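Local coordinates for Cg3027-pa (Drosophila melanogaster, PDB 2VHH), which probably hydrolyses N-carbamoyl-beta-alanine, and its 2-methyl homologue, to the beta-amino acid, ammonium and carbon dioxide, the last step of pyrimidine breakdown, at residues E33-L38 and K56-T61; F60-E65 and E342-L347; G227-N232 and A251-N256. One frame throughout, in Å; residues are numbered along the deposited sequence.

Contact 1: E33-L38 and K56-T61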
ATOM      1  N   GLU C  33      -5.120  47.814 -16.437  1.00 54.44           N
ATOM      2  CA  GLU C  33      -4.744  48.808 -17.460  1.00 55.53           C
ATOM      3  C   GLU C  33      -4.216  50.120 -16.852  1.00 55.97           C
ATOM      4  O   GLU C  33      -3.223  50.671 -17.334  1.00 56.21           O
ATOM      5  CB  GLU C  33      -5.870  49.070 -18.475  1.00 55.65           C
ATOM      6  CG  GLU C  33      -7.252  49.360 -17.876  1.00 56.98           C
ATOM      7  CD  GLU C  33      -8.030  48.089 -17.566  1.00 58.38           C
ATOM      8  OE1 GLU C  33      -8.710  47.563 -18.480  1.00 58.31           O
ATOM      9  OE2 GLU C  33      -7.956  47.618 -16.406  1.00 58.98           O
ATOM     10  N   GLU C  34      -4.873  50.611 -15.800  1.00 56.41           N
ATOM     11  CA  GLU C  34      -4.330  51.730 -15.018  1.00 56.84           C
ATOM     12  C   GLU C  34      -4.375  51.451 -13.510  1.00 56.64           C
ATOM     13  O   GLU C  34      -5.180  50.639 -13.038  1.00 56.64           O
ATOM     14  CB  GLU C  34      -4.990  53.074 -15.385  1.00 57.07           C
ATOM     15  CG  GLU C  34      -6.290  53.390 -14.662  1.00 58.28           C
ATOM     16  CD  GLU C  34      -7.477  52.676 -15.264  1.00 60.22           C
ATOM     17  OE1 GLU C  34      -8.232  53.337 -16.016  1.00 61.02           O
ATOM     18  OE2 GLU C  34      -7.647  51.462 -14.998  1.00 60.29           O
ATOM     19  N   ASP C  35      -3.494  52.118 -12.769  1.00 56.36           N
ATOM     20  CA  ASP C  35      -3.386  51.917 -11.325  1.00 55.95           C
ATOM     21  C   ASP C  35      -4.652  52.320 -10.588  1.00 55.46           C
ATOM     22  O   ASP C  35      -5.245  53.364 -10.871  1.00 55.49           O
ATOM     23  CB  ASP C  35      -2.183  52.663 -10.760  1.00 56.07           C
ATOM     24  CG  ASP C  35      -0.872  52.141 -11.303  1.00 56.57           C
ATOM     25  OD1 ASP C  35       0.139  52.874 -11.201  1.00 57.48           O
ATOM     26  OD2 ASP C  35      -0.854  51.006 -11.834  1.00 56.66           O
ATOM     27  N   GLN C  36      -5.071  51.462  -9.664  1.00 54.67           N
ATOM     28  CA  GLN C  36      -6.208  51.745  -8.804  1.00 53.89           C
ATOM     29  C   GLN C  36      -5.695  52.471  -7.573  1.00 52.93           C
ATOM     30  O   GLN C  36      -5.442  51.869  -6.527  1.00 52.88           O
ATOM     31  CB  GLN C  36      -6.941  50.459  -8.427  1.00 54.12           C
ATOM     32  CG  GLN C  36      -7.774  49.844  -9.557  1.00 55.55           C
ATOM     33  CD  GLN C  36      -8.068  48.363  -9.323  1.00 57.07           C
ATOM     34  OE1 GLN C  36      -7.188  47.506  -9.475  1.00 57.36           O
ATOM     35  NE2 GLN C  36      -9.310  48.057  -8.952  1.00 57.32           N
ATOM     36  N   THR C  37      -5.527  53.777  -7.729  1.00 51.80           N
ATOM     37  CA  THR C  37      -4.945  54.650  -6.725  1.00 50.68           C
ATOM     38  C   THR C  37      -5.908  54.877  -5.560  1.00 50.01           C
ATOM     39  O   THR C  37      -7.070  55.198  -5.767  1.00 49.79           O
ATOM     40  CB  THR C  37      -4.545  55.984  -7.410  1.00 50.73           C
ATOM     41  OG1 THR C  37      -3.330  55.782  -8.142  1.00 50.15           O
ATOM     42  CG2 THR C  37      -4.361  57.130  -6.416  1.00 50.78           C
ATOM     43  N   LEU C  38      -5.411  54.685  -4.340  1.00 49.38           N
ATOM     44  CA  LEU C  38      -6.149  54.988  -3.125  1.00 48.70           C
ATOM     45  C   LEU C  38      -5.693  56.361  -2.639  1.00 48.50           C
ATOM     46  O   LEU C  38      -4.493  56.637  -2.576  1.00 48.43           O
ATOM     47  CB  LEU C  38      -5.850  53.936  -2.060  1.00 48.52           C
ATOM     48  CG  LEU C  38      -6.854  53.467  -1.004  1.00 48.35           C
ATOM     49  CD1 LEU C  38      -6.081  53.048   0.226  1.00 48.34           C
ATOM     50  CD2 LEU C  38      -7.885  54.502  -0.612  1.00 49.08           C
ATOM     51  N   LYS C  56       2.465  55.424  -0.526  1.00 33.69           N
ATOM     52  CA  LYS C  56       1.663  55.144  -1.716  1.00 33.97           C
ATOM     53  C   LYS C  56       0.485  54.229  -1.408  1.00 33.57           C
ATOM     54  O   LYS C  56       0.648  53.181  -0.789  1.00 33.59           O
ATOM     55  CB  LYS C  56       2.535  54.535  -2.820  1.00 33.92           C
ATOM     56  CG  LYS C  56       3.184  55.576  -3.724  1.00 35.65           C
ATOM     57  CD  LYS C  56       4.326  54.977  -4.529  1.00 38.43           C
ATOM     58  CE  LYS C  56       5.196  56.057  -5.187  1.00 39.81           C
ATOM     59  NZ  LYS C  56       6.519  55.496  -5.623  1.00 39.94           N
ATOM     60  N   GLY C  57      -0.701  54.633  -1.841  1.00 33.39           N
ATOM     61  CA  GLY C  57      -1.911  53.852  -1.615  1.00 33.14           C
ATOM     62  C   GLY C  57      -2.488  53.252  -2.883  1.00 33.03           C
ATOM     63  O   GLY C  57      -2.565  53.910  -3.913  1.00 32.86           O
ATOM     64  N   TYR C  58      -2.882  51.986  -2.806  1.00 33.19           N
ATOM     65  CA  TYR C  58      -3.559  51.312  -3.910  1.00 33.26           C
ATOM     66  C   TYR C  58      -4.746  50.521  -3.394  1.00 33.70           C
ATOM     67  O   TYR C  58      -4.835  50.204  -2.210  1.00 33.48           O
ATOM     68  CB  TYR C  58      -2.607  50.410  -4.679  1.00 32.88           C
ATOM     69  CG  TYR C  58      -1.434  51.150  -5.244  1.00 32.90           C
ATOM     70  CD1 TYR C  58      -0.181  51.064  -4.644  1.00 32.31           C
ATOM     71  CD2 TYR C  58      -1.575  51.957  -6.373  1.00 33.03           C
ATOM     72  CE1 TYR C  58       0.910  51.747  -5.160  1.00 32.63           C
ATOM     73  CE2 TYR C  58      -0.493  52.652  -6.896  1.00 32.91           C
ATOM     74  CZ  TYR C  58       0.748  52.544  -6.282  1.00 33.28           C
ATOM     75  OH  TYR C  58       1.831  53.225  -6.805  1.00 33.57           O
ATOM     76  N   ARG C  59      -5.665  50.216  -4.297  1.00 34.43           N
ATOM     77  CA  ARG C  59      -6.888  49.539  -3.924  1.00 35.35           C
ATOM     78  C   ARG C  59      -7.146  48.299  -4.763  1.00 35.50           C
ATOM     79  O   ARG C  59      -6.983  48.303  -5.991  1.00 35.53           O
ATOM     80  CB  ARG C  59      -8.086  50.488  -4.011  1.00 35.37           C
ATOM     81  CG  ARG C  59      -9.375  49.882  -3.459  1.00 37.15           C
ATOM     82  CD  ARG C  59     -10.406  50.935  -3.120  1.00 40.29           C
ATOM     83  NE  ARG C  59     -10.782  51.700  -4.302  1.00 44.77           N
ATOM     84  CZ  ARG C  59     -11.798  51.397  -5.108  1.00 46.65           C
ATOM     85  NH1 ARG C  59     -12.054  52.158  -6.174  1.00 46.73           N
ATOM     86  NH2 ARG C  59     -12.562  50.335  -4.849  1.00 47.24           N
ATOM     87  N   PHE C  60      -7.535  47.238  -4.072  1.00 35.81           N
ATOM     88  CA  PHE C  60      -8.060  46.045  -4.706  1.00 36.20           C
ATOM     89  C   PHE C  60      -9.493  45.874  -4.276  1.00 36.73           C
ATOM     90  O   PHE C  60      -9.875  46.274  -3.174  1.00 36.86           O
ATOM     91  CB  PHE C  60      -7.236  44.809  -4.350  1.00 35.78           C
ATOM     92  CG  PHE C  60      -5.919  44.762  -5.041  1.00 35.00           C
ATOM     93  CD1 PHE C  60      -4.764  45.123  -4.376  1.00 34.66           C
ATOM     94  CD2 PHE C  60      -5.838  44.397  -6.371  1.00 34.51           C
ATOM     95  CE1 PHE C  60      -3.544  45.102  -5.024  1.00 35.04           C
ATOM     96  CE2 PHE C  60      -4.619  44.371  -7.027  1.00 34.96           C
ATOM     97  CZ  PHE C  60      -3.471  44.720  -6.355  1.00 35.14           C
ATOM     98  N   THR C  61     -10.282  45.273  -5.153  1.00 37.47           N
ATOM     99  CA  THR C  61     -11.706  45.157  -4.923  1.00 38.14           C
ATOM    100  C   THR C  61     -12.240  43.751  -5.254  1.00 38.43           C
ATOM    101  O   THR C  61     -11.546  42.937  -5.858  1.00 38.57           O
ATOM    102  CB  THR C  61     -12.450  46.269  -5.690  1.00 38.21           C
ATOM    103  OG1 THR C  61     -13.623  46.625  -4.960  1.00 39.24           O
ATOM    104  CG2 THR C  61     -12.801  45.846  -7.143  1.00 38.20           C
TER

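Contact 2: F60-E65 and E342-L347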
ATOM      1  N   PHE C  60      -7.535  47.238  -4.072  1.00 35.81           N
ATOM      2  CA  PHE C  60      -8.060  46.045  -4.706  1.00 36.20           C
ATOM      3  C   PHE C  60      -9.493  45.874  -4.276  1.00 36.73           C
ATOM      4  O   PHE C  60      -9.875  46.274  -3.174  1.00 36.86           O
ATOM      5  CB  PHE C  60      -7.236  44.809  -4.350  1.00 35.78           C
ATOM      6  CG  PHE C  60      -5.919  44.762  -5.041  1.00 35.00           C
ATOM      7  CD1 PHE C  60      -4.764  45.123  -4.376  1.00 34.66           C
ATOM      8  CD2 PHE C  60      -5.838  44.397  -6.371  1.00 34.51           C
ATOM      9  CE1 PHE C  60      -3.544  45.102  -5.024  1.00 35.04           C
ATOM     10  CE2 PHE C  60      -4.619  44.371  -7.027  1.00 34.96           C
ATOM     11  CZ  PHE C  60      -3.471  44.720  -6.355  1.00 35.14           C
ATOM     12  N   THR C  61     -10.282  45.273  -5.153  1.00 37.47           N
ATOM     13  CA  THR C  61     -11.706  45.157  -4.923  1.00 38.14           C
ATOM     14  C   THR C  61     -12.240  43.751  -5.254  1.00 38.43           C
ATOM     15  O   THR C  61     -11.546  42.937  -5.858  1.00 38.57           O
ATOM     16  CB  THR C  61     -12.450  46.269  -5.690  1.00 38.21           C
ATOM     17  OG1 THR C  61     -13.623  46.625  -4.960  1.00 39.24           O
ATOM     18  CG2 THR C  61     -12.801  45.846  -7.143  1.00 38.20           C
ATOM     19  N   ALA C  62     -13.461  43.465  -4.827  1.00 38.83           N
ATOM     20  CA  ALA C  62     -14.105  42.208  -5.152  1.00 39.24           C
ATOM     21  C   ALA C  62     -15.525  42.483  -5.633  1.00 39.63           C
ATOM     22  O   ALA C  62     -15.999  43.610  -5.556  1.00 39.61           O
ATOM     23  CB  ALA C  62     -14.110  41.292  -3.944  1.00 39.17           C
ATOM     24  N   ARG C  63     -16.207  41.465  -6.142  1.00 40.22           N
ATOM     25  CA  ARG C  63     -17.592  41.671  -6.515  1.00 41.17           C
ATOM     26  C   ARG C  63     -18.458  41.594  -5.268  1.00 41.18           C
ATOM     27  O   ARG C  63     -18.051  41.036  -4.250  1.00 41.28           O
ATOM     28  CB  ARG C  63     -18.042  40.752  -7.654  1.00 41.00           C
ATOM     29  CG  ARG C  63     -18.507  39.365  -7.265  1.00 42.47           C
ATOM     30  CD  ARG C  63     -18.496  38.395  -8.465  1.00 43.25           C
ATOM     31  NE  ARG C  63     -18.870  39.024  -9.744  1.00 47.58           N
ATOM     32  CZ  ARG C  63     -18.019  39.290 -10.740  1.00 48.37           C
ATOM     33  NH1 ARG C  63     -16.728  38.994 -10.620  1.00 48.73           N
ATOM     34  NH2 ARG C  63     -18.458  39.859 -11.860  1.00 48.33           N
ATOM     35  N   GLU C  64     -19.633  42.203  -5.328  1.00 41.56           N
ATOM     36  CA  GLU C  64     -20.536  42.205  -4.189  1.00 42.00           C
ATOM     37  C   GLU C  64     -21.188  40.834  -4.029  1.00 41.66           C
ATOM     38  O   GLU C  64     -21.572  40.199  -5.009  1.00 41.66           O
ATOM     39  CB  GLU C  64     -21.591  43.297  -4.344  1.00 41.97           C
ATOM     40  CG  GLU C  64     -22.226  43.735  -3.032  1.00 43.03           C
ATOM     41  CD  GLU C  64     -23.305  44.791  -3.224  1.00 43.85           C
ATOM     42  OE1 GLU C  64     -23.055  45.802  -3.924  1.00 45.77           O
ATOM     43  OE2 GLU C  64     -24.410  44.615  -2.663  1.00 46.24           O
ATOM     44  N   GLU C  65     -21.298  40.383  -2.787  1.00 41.45           N
ATOM     45  CA  GLU C  65     -21.894  39.087  -2.490  1.00 41.33           C
ATOM     46  C   GLU C  65     -23.224  39.266  -1.757  1.00 41.23           C
ATOM     47  O   GLU C  65     -23.444  40.286  -1.111  1.00 41.48           O
ATOM     48  CB  GLU C  65     -20.921  38.222  -1.680  1.00 41.30           C
ATOM     49  CG  GLU C  65     -19.625  37.870  -2.415  1.00 41.00           C
ATOM     50  CD  GLU C  65     -18.817  36.794  -1.710  1.00 41.33           C
ATOM     51  OE1 GLU C  65     -19.302  36.249  -0.697  1.00 41.76           O
ATOM     52  OE2 GLU C  65     -17.695  36.486  -2.165  1.00 41.31           O
ATOM     53  N   GLU C 342      -5.599  48.934   0.282  1.00 28.56           N
ATOM     54  CA  GLU C 342      -6.921  48.521   0.703  1.00 29.04           C
ATOM     55  C   GLU C 342      -7.368  47.311  -0.134  1.00 29.04           C
ATOM     56  O   GLU C 342      -7.188  47.293  -1.353  1.00 29.19           O
ATOM     57  CB  GLU C 342      -7.878  49.705   0.551  1.00 28.97           C
ATOM     58  CG  GLU C 342      -9.331  49.344   0.344  1.00 30.62           C
ATOM     59  CD  GLU C 342     -10.284  50.449   0.769  1.00 32.93           C
ATOM     60  OE1 GLU C 342     -10.053  51.050   1.845  1.00 34.29           O
ATOM     61  OE2 GLU C 342     -11.272  50.701   0.041  1.00 33.32           O
ATOM     62  N   LEU C 343      -7.942  46.306   0.521  1.00 28.94           N
ATOM     63  CA  LEU C 343      -8.382  45.112  -0.189  1.00 28.97           C
ATOM     64  C   LEU C 343      -9.654  44.516   0.412  1.00 29.06           C
ATOM     65  O   LEU C 343      -9.917  44.681   1.602  1.00 28.97           O
ATOM     66  CB  LEU C 343      -7.239  44.079  -0.254  1.00 28.93           C
ATOM     67  CG  LEU C 343      -6.633  43.505   1.031  1.00 28.16           C
ATOM     68  CD1 LEU C 343      -7.357  42.242   1.429  1.00 28.45           C
ATOM     69  CD2 LEU C 343      -5.174  43.201   0.831  1.00 27.71           C
ATOM     70  N   ASP C 344     -10.446  43.847  -0.424  1.00 29.20           N
ATOM     71  CA  ASP C 344     -11.611  43.106   0.051  1.00 29.38           C
ATOM     72  C   ASP C 344     -11.241  41.636   0.065  1.00 29.24           C
ATOM     73  O   ASP C 344     -11.034  41.026  -0.987  1.00 29.40           O
ATOM     74  CB  ASP C 344     -12.829  43.357  -0.840  1.00 29.52           C
ATOM     75  CG  ASP C 344     -14.139  42.857  -0.227  1.00 29.95           C
ATOM     76  OD1 ASP C 344     -14.132  42.178   0.827  1.00 29.37           O
ATOM     77  OD2 ASP C 344     -15.196  43.152  -0.828  1.00 31.18           O
ATOM     78  N   LEU C 345     -11.148  41.081   1.267  1.00 29.02           N
ATOM     79  CA  LEU C 345     -10.701  39.713   1.456  1.00 29.12           C
ATOM     80  C   LEU C 345     -11.616  38.691   0.776  1.00 29.30           C
ATOM     81  O   LEU C 345     -11.289  37.503   0.686  1.00 29.51           O
ATOM     82  CB  LEU C 345     -10.568  39.402   2.947  1.00 29.20           C
ATOM     83  CG  LEU C 345      -9.330  39.932   3.678  1.00 29.37           C
ATOM     84  CD1 LEU C 345      -9.594  40.053   5.181  1.00 29.36           C
ATOM     85  CD2 LEU C 345      -8.108  39.050   3.409  1.00 29.04           C
ATOM     86  N   ASN C 346     -12.757  39.160   0.292  1.00 29.30           N
ATOM     87  CA  ASN C 346     -13.714  38.295  -0.371  1.00 29.18           C
ATOM     88  C   ASN C 346     -13.280  37.870  -1.762  1.00 29.02           C
ATOM     89  O   ASN C 346     -13.831  36.914  -2.312  1.00 29.39           O
ATOM     90  CB  ASN C 346     -15.096  38.942  -0.404  1.00 29.29           C
ATOM     91  CG  ASN C 346     -15.733  38.986   0.958  1.00 30.13           C
ATOM     92  OD1 ASN C 346     -15.204  38.417   1.917  1.00 30.64           O
ATOM     93  ND2 ASN C 346     -16.873  39.665   1.063  1.00 31.00           N
ATOM     94  N   LEU C 347     -12.287  38.555  -2.322  1.00 28.47           N
ATOM     95  CA  LEU C 347     -11.783  38.198  -3.642  1.00 28.15           C
ATOM     96  C   LEU C 347     -11.222  36.785  -3.675  1.00 28.38           C
ATOM     97  O   LEU C 347     -11.290  36.117  -4.701  1.00 28.35           O
ATOM     98  CB  LEU C 347     -10.727  39.192  -4.131  1.00 28.11           C
ATOM     99  CG  LEU C 347     -10.337  39.104  -5.615  1.00 27.88           C
ATOM    100  CD1 LEU C 347     -11.512  39.483  -6.529  1.00 27.82           C
ATOM    101  CD2 LEU C 347      -9.122  39.955  -5.921  1.00 27.89           C
TER

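Contact 3: G227-N232 and A251-N256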
ATOM      1  N   GLY C 227      -8.522  39.209   9.174  1.00 29.39           N
ATOM      2  CA  GLY C 227      -8.236  38.153   8.201  1.00 28.82           C
ATOM      3  C   GLY C 227      -7.264  37.082   8.673  1.00 28.42           C
ATOM      4  O   GLY C 227      -6.595  37.233   9.703  1.00 28.39           O
ATOM      5  N   LYS C 228      -7.194  35.987   7.919  1.00 27.83           N
ATOM      6  CA  LYS C 228      -6.264  34.907   8.231  1.00 27.17           C
ATOM      7  C   LYS C 228      -4.922  35.216   7.583  1.00 26.73           C
ATOM      8  O   LYS C 228      -4.797  35.258   6.352  1.00 26.58           O
ATOM      9  CB  LYS C 228      -6.805  33.553   7.776  1.00 27.17           C
ATOM     10  CG  LYS C 228      -8.193  33.198   8.281  1.00 27.83           C
ATOM     11  CD  LYS C 228      -8.499  31.716   8.055  1.00 29.60           C
ATOM     12  CE  LYS C 228      -9.997  31.399   8.157  1.00 31.09           C
ATOM     13  NZ  LYS C 228     -10.243  29.915   8.177  1.00 32.35           N
ATOM     14  N   LEU C 229      -3.921  35.453   8.425  1.00 26.12           N
ATOM     15  CA  LEU C 229      -2.638  35.955   7.961  1.00 25.63           C
ATOM     16  C   LEU C 229      -1.554  34.908   8.154  1.00 25.56           C
ATOM     17  O   LEU C 229      -1.595  34.128   9.109  1.00 25.71           O
ATOM     18  CB  LEU C 229      -2.278  37.254   8.696  1.00 25.45           C
ATOM     19  CG  LEU C 229      -3.384  38.292   8.964  1.00 24.95           C
ATOM     20  CD1 LEU C 229      -2.804  39.531   9.622  1.00 23.93           C
ATOM     21  CD2 LEU C 229      -4.156  38.677   7.697  1.00 24.27           C
ATOM     22  N   ALA C 230      -0.593  34.880   7.235  1.00 25.24           N
ATOM     23  CA  ALA C 230       0.537  33.975   7.343  1.00 25.18           C
ATOM     24  C   ALA C 230       1.799  34.733   6.987  1.00 25.39           C
ATOM     25  O   ALA C 230       1.728  35.837   6.430  1.00 25.67           O
ATOM     26  CB  ALA C 230       0.359  32.767   6.441  1.00 24.80           C
ATOM     27  N   VAL C 231       2.949  34.154   7.329  1.00 25.27           N
ATOM     28  CA  VAL C 231       4.231  34.760   7.036  1.00 25.18           C
ATOM     29  C   VAL C 231       5.148  33.718   6.416  1.00 25.59           C
ATOM     30  O   VAL C 231       5.493  32.717   7.044  1.00 25.57           O
ATOM     31  CB  VAL C 231       4.919  35.363   8.296  1.00 24.76           C
ATOM     32  CG1 VAL C 231       6.009  36.331   7.881  1.00 24.41           C
ATOM     33  CG2 VAL C 231       3.938  36.076   9.174  1.00 24.68           C
ATOM     34  N   ASN C 232       5.516  33.965   5.166  1.00 25.94           N
ATOM     35  CA  ASN C 232       6.528  33.194   4.460  1.00 26.32           C
ATOM     36  C   ASN C 232       7.815  34.004   4.572  1.00 26.69           C
ATOM     37  O   ASN C 232       7.905  35.105   4.037  1.00 26.73           O
ATOM     38  CB  ASN C 232       6.112  33.024   2.988  1.00 26.25           C
ATOM     39  CG  ASN C 232       7.058  32.128   2.182  1.00 26.75           C
ATOM     40  OD1 ASN C 232       8.149  31.769   2.630  1.00 26.64           O
ATOM     41  ND2 ASN C 232       6.630  31.762   0.972  1.00 26.79           N
ATOM     42  N   ALA C 251      -4.892  30.504   4.527  1.00 22.40           N
ATOM     43  CA  ALA C 251      -4.405  31.869   4.571  1.00 22.62           C
ATOM     44  C   ALA C 251      -5.048  32.758   3.502  1.00 22.96           C
ATOM     45  O   ALA C 251      -5.313  32.314   2.380  1.00 23.17           O
ATOM     46  CB  ALA C 251      -2.911  31.871   4.423  1.00 22.60           C
ATOM     47  N   GLU C 252      -5.276  34.017   3.860  1.00 23.25           N
ATOM     48  CA  GLU C 252      -5.865  35.009   2.968  1.00 23.32           C
ATOM     49  C   GLU C 252      -4.845  36.035   2.515  1.00 22.98           C
ATOM     50  O   GLU C 252      -4.885  36.490   1.375  1.00 23.13           O
ATOM     51  CB  GLU C 252      -7.044  35.686   3.674  1.00 23.55           C
ATOM     52  CG  GLU C 252      -8.321  34.872   3.507  1.00 25.40           C
ATOM     53  CD  GLU C 252      -9.474  35.313   4.387  1.00 27.45           C
ATOM     54  OE1 GLU C 252     -10.579  35.484   3.828  1.00 27.77           O
ATOM     55  OE2 GLU C 252      -9.293  35.460   5.625  1.00 28.63           O
ATOM     56  N   ILE C 253      -3.949  36.414   3.423  1.00 22.67           N
ATOM     57  CA  ILE C 253      -2.820  37.289   3.097  1.00 22.24           C
ATOM     58  C   ILE C 253      -1.561  36.616   3.634  1.00 22.16           C
ATOM     59  O   ILE C 253      -1.481  36.274   4.825  1.00 22.29           O
ATOM     60  CB  ILE C 253      -2.966  38.715   3.704  1.00 22.27           C
ATOM     61  CG1 ILE C 253      -4.294  39.366   3.306  1.00 22.24           C
ATOM     62  CG2 ILE C 253      -1.830  39.601   3.244  1.00 22.24           C
ATOM     63  CD1 ILE C 253      -4.775  40.449   4.271  1.00 21.66           C
ATOM     64  N   VAL C 254      -0.596  36.394   2.751  1.00 21.75           N
ATOM     65  CA  VAL C 254       0.680  35.842   3.165  1.00 21.59           C
ATOM     66  C   VAL C 254       1.727  36.929   2.999  1.00 21.89           C
ATOM     67  O   VAL C 254       1.943  37.431   1.896  1.00 22.31           O
ATOM     68  CB  VAL C 254       1.073  34.587   2.360  1.00 21.37           C
ATOM     69  CG1 VAL C 254       2.435  34.091   2.808  1.00 20.98           C
ATOM     70  CG2 VAL C 254       0.040  33.488   2.544  1.00 20.73           C
ATOM     71  N   PHE C 255       2.350  37.305   4.108  1.00 21.93           N
ATOM     72  CA  PHE C 255       3.401  38.304   4.110  1.00 22.12           C
ATOM     73  C   PHE C 255       4.734  37.629   3.807  1.00 22.61           C
ATOM     74  O   PHE C 255       4.958  36.483   4.198  1.00 22.72           O
ATOM     75  CB  PHE C 255       3.432  39.010   5.466  1.00 21.68           C
ATOM     76  CG  PHE C 255       2.192  39.796   5.751  1.00 21.66           C
ATOM     77  CD1 PHE C 255       1.069  39.180   6.295  1.00 21.22           C
ATOM     78  CD2 PHE C 255       2.126  41.148   5.437  1.00 21.84           C
ATOM     79  CE1 PHE C 255      -0.088  39.900   6.538  1.00 20.51           C
ATOM     80  CE2 PHE C 255       0.973  41.887   5.689  1.00 21.27           C
ATOM     81  CZ  PHE C 255      -0.136  41.262   6.239  1.00 21.18           C
ATOM     82  N   ASN C 256       5.612  38.342   3.107  1.00 22.98           N
ATOM     83  CA  ASN C 256       6.895  37.798   2.710  1.00 23.40           C
ATOM     84  C   ASN C 256       8.023  38.798   2.996  1.00 23.95           C
ATOM     85  O   ASN C 256       8.582  39.406   2.066  1.00 23.86           O
ATOM     86  CB  ASN C 256       6.850  37.347   1.232  1.00 23.32           C
ATOM     87  CG  ASN C 256       8.184  36.793   0.728  1.00 23.69           C
ATOM     88  OD1 ASN C 256       8.683  37.202  -0.319  1.00 24.46           O
ATOM     89  ND2 ASN C 256       8.765  35.869   1.475  1.00 24.35           N
TER

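Contact 1: E33-L38 and K56-T61
Q36 leans its whole side chain against a single backbone oxygen, the carbonyl of R59. CB comes nearest, 3.3 Å from R59 O, and CG runs past the same oxygen at 4.0 Å. CG lies anti to the carbonyl carbon of Q36 (chi1 -74°), the chain then stays extended, and chi3 (-74°) turns the amide so that one flat face lies over that oxygen: CD is 3.5 Å from R59 O, with OE1 and NE2 slightly farther off. None of these approaches is a hydrogen bond; the polar link is made by the main chain instead. R59 N donates to Q36 O over 2.8 Å, nearly along the C=O axis, and L38 N gives a straight bond (169°) to G57 O over 3.0 Å, arriving from above the carbonyl plane. Together they make one isolated bridge between T37 and Y58, by which the loop between helices 19-29 and 42-50 attaches to strand 54-59, an outermost strand of the seven-stranded sheet within the chain. Just before the bridge the loop bends sharply in an inverse gamma turn centred on Q36, closed by a weak bond from T37 N to D35 O. The carbonyl O of Q36 also lies at the edge of the Y58 ring, in its plane. L38 lays CB over the backbone at G57, 3.5 Å from G57 C, and brings CD1 to within 3.9 Å of Y58 O. D35 sets its CB obliquely near Y58 CE2, whereas its carboxylate oxygen OD1 is hydrogen-bonded to N10.

Contact 2: F60-E65 and E342-L347
The carboxylate of E65 and the amide of N346 cross obliquely, their planes 23° apart, and OE2 of E65 meets the aliphatic CB of N346 at 4.0 Å. The polar bonds of both go to other residues: E65 OE2 pairs with R68, and N346 OD1 accepts from R71. The carboxylate of D344 instead meets a methyl, its OD2 lying 3.8 Å from A62 CB. The F60 ring leads away, its side chain making contact through CB, 4.2 Å from L343 CB. Next to it, F60 N donates to E342 O over 2.7 Å, almost straight at 175°, continuing the pairing of strand 54-59 with strand 337-344. Beyond this bond the two segments stay together by packing. The strand 337-344 runs into a type I beta turn from D344 to L347 that opens helix 347-355. D344 turns CG anti to the backbone N (chi1 -167°), so that OD1 caps the turn through a weak bond from N346 N; OD1 also accepts a hydrogen bond from R71 N. A62 packs against this turn, its CB 3.7 Å from L347 N, and L347 CD1 lies 3.5 Å from T61 O. Farther along, R63 makes a cation-pi contact with F134 of a second subunit.

Contact 3: G227-N232 and A251-N256
Strands 227-231 and 253-256 run parallel with a 24° angle between their axes, 4.5 Å apart at closest approach, and pair L229 with I253, A230 with V254 and V231 with F255. The ladder alternates regularly: A230 N gives to I253 O, F255 N to A230 O, and N232 N to F255 O at 2.8 Å, the last nearly along the C=O axis. At the start of the ladder K228 O is gripped by two donors in its carbonyl plane, E252 N at 2.8 Å and I253 N at 3.3 Å. E252 then swings an extended side chain back so that OE2 takes K228 N on its anti lone pair at 3.2 Å; its other oxygen, OE1, is held in a salt bridge by R71. At the far end the amide of N256, with CG anti to its backbone N (chi1 179°), offers ND2 to N232 O over 2.8 Å. L229, V231, I253 and F255 share one face of the sheet. There L229 CD2 lies beside I253 CD1 at 3.9 Å, F255 presents its ring edge to A230 O, and CG2 of I253 sits over one ring face near the rim. On the other face CB of A230 rests against both V254 CG2 and, 3.9 Å away, A251 CB. These strands are the two arms of a beta-alpha-beta crossover. In carbon-nitrogen hydrolases the nucleophilic cysteine follows the first arm. Helix 240-248 covers the A230 and V254 face through F246 and W243, and strands 221-224 and 283-295 flank the pair in the five-stranded sheet.

Overall arrangement
Contacts 1 and 2 lie 13 Å apart, centre to centre, at one side of the seven-stranded sheet. They share F60 and T61 and join where strand 54-59 pairs with strand 337-344, so contact 2 starts where contact 1 ends. Contact 3 belongs to the five-stranded sheet, 16 Å from contact 2 and 20 Å from contact 1; in sequence it falls between the two halves of contact 2. L345 connects the layers, packing on E252, I253 and G227, whereas contacts 1 and 3 do not touch. The two sheets thus meet in the sandwich of the carbon-nitrogen hydrolase fold, with the N-terminal region of the chain added along an edge.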